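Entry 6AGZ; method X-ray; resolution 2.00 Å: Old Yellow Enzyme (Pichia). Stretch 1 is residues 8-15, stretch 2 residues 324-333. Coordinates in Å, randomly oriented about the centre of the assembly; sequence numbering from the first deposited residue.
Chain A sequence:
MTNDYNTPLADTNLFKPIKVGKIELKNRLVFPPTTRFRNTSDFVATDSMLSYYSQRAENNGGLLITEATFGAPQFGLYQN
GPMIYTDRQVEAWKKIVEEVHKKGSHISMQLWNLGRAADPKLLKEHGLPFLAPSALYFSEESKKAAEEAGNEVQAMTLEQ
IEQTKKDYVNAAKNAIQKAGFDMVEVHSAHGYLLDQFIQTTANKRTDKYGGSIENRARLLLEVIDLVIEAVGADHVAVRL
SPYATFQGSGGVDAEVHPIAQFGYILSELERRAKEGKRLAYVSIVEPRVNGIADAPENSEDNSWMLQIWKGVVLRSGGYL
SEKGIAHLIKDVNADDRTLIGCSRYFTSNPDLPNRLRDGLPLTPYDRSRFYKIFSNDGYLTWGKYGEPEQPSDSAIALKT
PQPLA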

ATOM      1  N   PRO A   8     -24.046  22.124  12.053  1.00 38.63           N
ATOM      2  CA  PRO A   8     -24.067  22.954  10.849  1.00 38.38           C
ATOM      3  C   PRO A   8     -22.822  22.759   9.993  1.00 38.26           C
ATOM      4  O   PRO A   8     -21.718  23.066  10.444  1.00 39.79           O
ATOM      5  CB  PRO A   8     -24.133  24.385  11.400  1.00 39.67           C
ATOM      6  CG  PRO A   8     -24.429  24.236  12.882  1.00 39.70           C
ATOM      7  CD  PRO A   8     -23.827  22.927  13.260  1.00 39.45           C
ATOM      8  N   LEU A   9     -22.998  22.265   8.768  1.00 35.72           N
ATOM      9  CA  LEU A   9     -21.877  21.922   7.907  1.00 33.60           C
ATOM     10  C   LEU A   9     -21.769  22.806   6.672  1.00 33.38           C
ATOM     11  O   LEU A   9     -20.915  22.546   5.818  1.00 34.60           O
ATOM     12  CB  LEU A   9     -21.975  20.452   7.481  1.00 30.20           C
ATOM     13  CG  LEU A   9     -22.186  19.445   8.615  1.00 29.59           C
ATOM     14  CD1 LEU A   9     -22.092  18.021   8.095  1.00 28.38           C
ATOM     15  CD2 LEU A   9     -21.195  19.673   9.745  1.00 30.32           C
ATOM     16  N   ALA A  10     -22.604  23.843   6.552  1.00 32.86           N
ATOM     17  CA  ALA A  10     -22.469  24.776   5.439  1.00 32.57           C
ATOM     18  C   ALA A  10     -21.139  25.516   5.473  1.00 31.99           C
ATOM     19  O   ALA A  10     -20.725  26.073   4.450  1.00 32.44           O
ATOM     20  CB  ALA A  10     -23.626  25.778   5.450  1.00 34.07           C
ATOM     21  N   ASP A  11     -20.463  25.529   6.624  1.00 32.46           N
ATOM     22  CA  ASP A  11     -19.173  26.196   6.755  1.00 33.28           C
ATOM     23  C   ASP A  11     -18.049  25.459   6.041  1.00 28.88           C
ATOM     24  O   ASP A  11     -16.987  26.049   5.816  1.00 28.34           O
ATOM     25  CB  ASP A  11     -18.808  26.337   8.234  1.00 36.65           C
ATOM     26  CG  ASP A  11     -19.513  27.469   8.909  1.00 40.67           C
ATOM     27  OD1 ASP A  11     -18.877  28.444   9.214  1.00 42.10           O
ATOM     28  OD2 ASP A  11     -20.699  27.384   9.136  1.00 42.40           O
ATOM     29  N   THR A  12     -18.249  24.197   5.679  1.00 26.70           N
ATOM     30  CA  THR A  12     -17.162  23.310   5.292  1.00 25.21           C
ATOM     31  C   THR A  12     -17.156  23.073   3.785  1.00 23.17           C
ATOM     32  O   THR A  12     -18.003  23.572   3.039  1.00 23.92           O
ATOM     33  CB  THR A  12     -17.273  21.984   6.045  1.00 25.98           C
ATOM     34  OG1 THR A  12     -18.424  21.266   5.579  1.00 26.61           O
ATOM     35  CG2 THR A  12     -17.417  22.237   7.538  1.00 25.14           C
ATOM     36  N   ASN A  13     -16.165  22.292   3.343  1.00 20.81           N
ATOM     37  CA  ASN A  13     -16.087  21.874   1.948  1.00 19.69           C
ATOM     38  C   ASN A  13     -17.271  21.013   1.537  1.00 18.70           C
ATOM     39  O   ASN A  13     -17.509  20.844   0.335  1.00 18.51           O
ATOM     40  CB  ASN A  13     -14.790  21.103   1.696  1.00 19.86           C
ATOM     41  CG  ASN A  13     -13.606  22.012   1.441  1.00 21.43           C
ATOM     42  OD1 ASN A  13     -13.711  23.234   1.539  1.00 22.44           O
ATOM     43  ND2 ASN A  13     -12.464  21.416   1.111  1.00 21.17           N
ATOM     44  N   LEU A  14     -18.011  20.457   2.502  1.00 18.35           N
ATOM     45  CA  LEU A  14     -19.141  19.595   2.170  1.00 18.74           C
ATOM     46  C   LEU A  14     -20.172  20.318   1.314  1.00 20.15           C
ATOM     47  O   LEU A  14     -20.872  19.683   0.518  1.00 21.62           O
ATOM     48  CB  LEU A  14     -19.793  19.065   3.448  1.00 16.04           C
ATOM     49  CG  LEU A  14     -20.869  17.998   3.231  1.00 16.16           C
ATOM     50  CD1 LEU A  14     -20.246  16.729   2.670  1.00 13.63           C
ATOM     51  CD2 LEU A  14     -21.634  17.707   4.511  1.00 16.01           C
ATOM     52  N   PHE A  15     -20.276  21.639   1.452  1.00 20.69           N
ATOM     53  CA  PHE A  15     -21.180  22.436   0.633  1.00 22.11           C
ATOM     54  C   PHE A  15     -20.417  23.463  -0.194  1.00 23.52           C
ATOM     55  O   PHE A  15     -20.902  24.568  -0.439  1.00 25.70           O
ATOM     56  CB  PHE A  15     -22.249  23.100   1.494  1.00 23.58           C
ATOM     57  CG  PHE A  15     -23.258  22.134   2.024  1.00 23.89           C
ATOM     58  CD1 PHE A  15     -24.308  21.709   1.228  1.00 24.17           C
ATOM     59  CD2 PHE A  15     -23.140  21.621   3.304  1.00 23.57           C
ATOM     60  CE1 PHE A  15     -25.233  20.805   1.706  1.00 23.92           C
ATOM     61  CE2 PHE A  15     -24.061  20.717   3.787  1.00 23.16           C
ATOM     62  CZ  PHE A  15     -25.109  20.309   2.987  1.00 23.41           C
ATOM     63  N   GLY A 324     -18.544   9.907  13.949  1.00 56.06           N
ATOM     64  CA  GLY A 324     -18.070  10.117  12.589  1.00 54.87           C
ATOM     65  C   GLY A 324     -17.987  11.580  12.204  1.00 54.14           C
ATOM     66  O   GLY A 324     -17.114  11.969  11.423  1.00 54.76           O
ATOM     67  N   ILE A 325     -18.902  12.404  12.721  1.00 50.78           N
ATOM     68  CA  ILE A 325     -18.748  13.849  12.610  1.00 52.00           C
ATOM     69  C   ILE A 325     -17.431  14.254  13.262  1.00 52.96           C
ATOM     70  O   ILE A 325     -17.030  13.696  14.294  1.00 55.91           O
ATOM     71  CB  ILE A 325     -19.952  14.565  13.248  1.00 51.70           C
ATOM     72  CG1 ILE A 325     -21.144  14.574  12.284  1.00 51.40           C
ATOM     73  CG2 ILE A 325     -19.597  15.985  13.670  1.00 51.45           C
ATOM     74  CD1 ILE A 325     -21.104  15.695  11.262  1.00 51.17           C
ATOM     75  N   ALA A 326     -16.748  15.221  12.645  1.00 51.00           N
ATOM     76  CA  ALA A 326     -15.393  15.715  12.917  1.00 50.62           C
ATOM     77  C   ALA A 326     -14.335  14.780  12.339  1.00 48.66           C
ATOM     78  O   ALA A 326     -13.141  15.095  12.422  1.00 50.15           O
ATOM     79  CB  ALA A 326     -15.102  15.951  14.408  1.00 52.37           C
ATOM     80  N   HIS A 327     -14.725  13.643  11.765  1.00 45.43           N
ATOM     81  CA  HIS A 327     -13.946  13.017  10.709  1.00 43.16           C
ATOM     82  C   HIS A 327     -14.529  13.322   9.339  1.00 39.16           C
ATOM     83  O   HIS A 327     -13.798  13.293   8.343  1.00 39.22           O
ATOM     84  CB  HIS A 327     -13.862  11.498  10.909  1.00 45.61           C
ATOM     85  CG  HIS A 327     -12.776  11.071  11.849  1.00 49.88           C
ATOM     86  ND1 HIS A 327     -13.029  10.384  13.017  1.00 51.44           N
ATOM     87  CD2 HIS A 327     -11.433  11.233  11.793  1.00 50.80           C
ATOM     88  CE1 HIS A 327     -11.890  10.140  13.640  1.00 51.69           C
ATOM     89  NE2 HIS A 327     -10.906  10.646  12.919  1.00 51.36           N
ATOM     90  N   LEU A 328     -15.829  13.621   9.280  1.00 34.73           N
ATOM     91  CA  LEU A 328     -16.406  14.235   8.090  1.00 31.40           C
ATOM     92  C   LEU A 328     -15.753  15.583   7.815  1.00 29.79           C
ATOM     93  O   LEU A 328     -15.294  15.847   6.699  1.00 26.53           O
ATOM     94  CB  LEU A 328     -17.919  14.387   8.273  1.00 30.63           C
ATOM     95  CG  LEU A 328     -18.845  14.742   7.103  1.00 30.58           C
ATOM     96  CD1 LEU A 328     -20.274  14.381   7.470  1.00 29.53           C
ATOM     97  CD2 LEU A 328     -18.767  16.214   6.720  1.00 30.89           C
ATOM     98  N   ILE A 329     -15.706  16.450   8.830  1.00 29.54           N
ATOM     99  CA  ILE A 329     -15.085  17.765   8.674  1.00 29.50           C
ATOM    100  C   ILE A 329     -13.622  17.613   8.281  1.00 27.38           C
ATOM    101  O   ILE A 329     -13.152  18.220   7.308  1.00 26.87           O
ATOM    102  CB  ILE A 329     -15.230  18.582   9.971  1.00 31.50           C
ATOM    103  CG1 ILE A 329     -16.676  18.560  10.465  1.00 33.27           C
ATOM    104  CG2 ILE A 329     -14.754  20.012   9.758  1.00 31.81           C
ATOM    105  CD1 ILE A 329     -17.655  19.152   9.489  1.00 34.35           C
ATOM    106  N   LYS A 330     -12.887  16.791   9.033  1.00 25.90           N
ATOM    107  CA  LYS A 330     -11.462  16.596   8.780  1.00 27.53           C
ATOM    108  C   LYS A 330     -11.215  16.090   7.365  1.00 26.04           C
ATOM    109  O   LYS A 330     -10.359  16.616   6.645  1.00 25.67           O
ATOM    110  CB  LYS A 330     -10.890  15.623   9.810  1.00 29.67           C
ATOM    111  CG  LYS A 330      -9.378  15.468   9.786  1.00 31.96           C
ATOM    112  CD  LYS A 330      -8.956  14.256  10.606  1.00 33.81           C
ATOM    113  CE  LYS A 330      -7.446  14.172  10.765  1.00 35.15           C
ATOM    114  NZ  LYS A 330      -6.951  15.085  11.831  1.00 36.37           N
ATOM    115  N   ASP A 331     -11.968  15.073   6.940  1.00 24.49           N
ATOM    116  CA  ASP A 331     -11.693  14.451   5.649  1.00 22.86           C
ATOM    117  C   ASP A 331     -12.138  15.335   4.489  1.00 21.37           C
ATOM    118  O   ASP A 331     -11.419  15.461   3.491  1.00 21.37           O
ATOM    119  CB  ASP A 331     -12.361  13.080   5.570  1.00 23.21           C
ATOM    120  CG  ASP A 331     -11.742  12.075   6.521  1.00 23.19           C
ATOM    121  OD1 ASP A 331     -10.694  12.393   7.123  1.00 23.35           O
ATOM    122  OD2 ASP A 331     -12.301  10.967   6.666  1.00 21.78           O
ATOM    123  N   VAL A 332     -13.317  15.952   4.594  1.00 20.05           N
ATOM    124  CA  VAL A 332     -13.800  16.765   3.481  1.00 19.86           C
ATOM    125  C   VAL A 332     -12.997  18.056   3.368  1.00 20.90           C
ATOM    126  O   VAL A 332     -12.857  18.610   2.270  1.00 21.17           O
ATOM    127  CB  VAL A 332     -15.311  17.042   3.615  1.00 20.17           C
ATOM    128  CG1 VAL A 332     -15.582  18.184   4.588  1.00 20.40           C
ATOM    129  CG2 VAL A 332     -15.918  17.341   2.249  1.00 19.09           C
ATOM    130  N   ASN A 333     -12.445  18.549   4.479  1.00 21.11           N
ATOM    131  CA  ASN A 333     -11.609  19.742   4.440  1.00 22.31           C
ATOM    132  C   ASN A 333     -10.132  19.429   4.242  1.00 22.40           C
ATOM    133  O   ASN A 333      -9.342  20.359   4.044  1.00 22.17           O
ATOM    134  CB  ASN A 333     -11.785  20.561   5.725  1.00 23.47           C
ATOM    135  CG  ASN A 333     -13.094  21.326   5.757  1.00 25.25           C
ATOM    136  OD1 ASN A 333     -13.732  21.536   4.724  1.00 25.81           O
ATOM    137  ND2 ASN A 333     -13.499  21.754   6.945  1.00 25.40           N
TER

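Two asparagines, more than three hundred residues apart in sequence, hold one end of this contact by trading roles: each side chain reaches across to the other stretch's backbone. The side chain of N333 accepts from the main chain of N13, with N13 N to N333 OD1 at 2.9 Å and an N-H...acceptor angle of 161°, close to straight. In return the side-chain amide of N13 donates to the main chain, N13 ND2 to V332 O at 3.1 Å, along a more bent path of 140°. An asparagine carries both a donor and an acceptor on a short stem, and here each uses one of them to meet a backbone group. N13 and N333 are also the residues whose CA atoms come nearest, 5.6 Å from N13 CA to N333 CA.

The two asparagines arrive differently. The CA-to-CB bond of N13 points toward the helix, whereas that of N333 runs sideways and its end comes nearer, with chi1 at -75° (m). The resulting fit is tight: N333 OD1 also lies 3.2 Å from N13 CB and 3.8 Å from T12 CB.

Stretch 1 is also braced internally, through residues that take part in the contact. L9 to T12 form a type I beta turn, closed by T12 N to L9 O at 3.1 Å, and the T12 hydroxyl donates to the same carbonyl, T12 OG1 to L9 O at 2.8 Å. That hydroxyl oxygen also accepts from L14 N, at 3.2 Å from T12 OG1. One threonine in the p rotamer thus ties the turn to the short 3-10 segment at N13 and L14. With its oxygen engaged inside the stretch, T12 still offers a methyl to the helix: T12 CG2 packs 3.7 Å from I329 CD1.

The rest of the contact is largely apolar. L328, I329 and V332 are spaced one and three residues apart, the familiar spacing that gathers side chains along one flank of a helix; I325, a separate loop residue, adds its CD1 to the apolar patch. L9 serves three of these four. Its CD1 lies 4.1 Å from I325 CD1 and 4.0 Å from L328 CD2, while L9 CD2 reaches I329 CD1 at 3.6 Å. L9 CD1 thus leans to L328 and L9 CD2 to I329, and both methyls lie near I325 CD1. I329 starts sideways, and its m,m conformation brings the terminal methyl within reach of both L9 and T12.

L14 adds a second leucine, its CD2 3.9 Å from L328 CD2, which therefore touches both leucines of stretch 1. V332 covers the ground between the apolar and polar parts: V332 CG2 sits 3.8 Å from L14 N and 4.0 Å from N13 CB, while its carbonyl takes the side-chain amide of N13.

What can be read here is a combination: branched side chains fill the apolar part, and two hydrogen bonds meet where the CA atoms come nearest; the two sides together bury 399 Å².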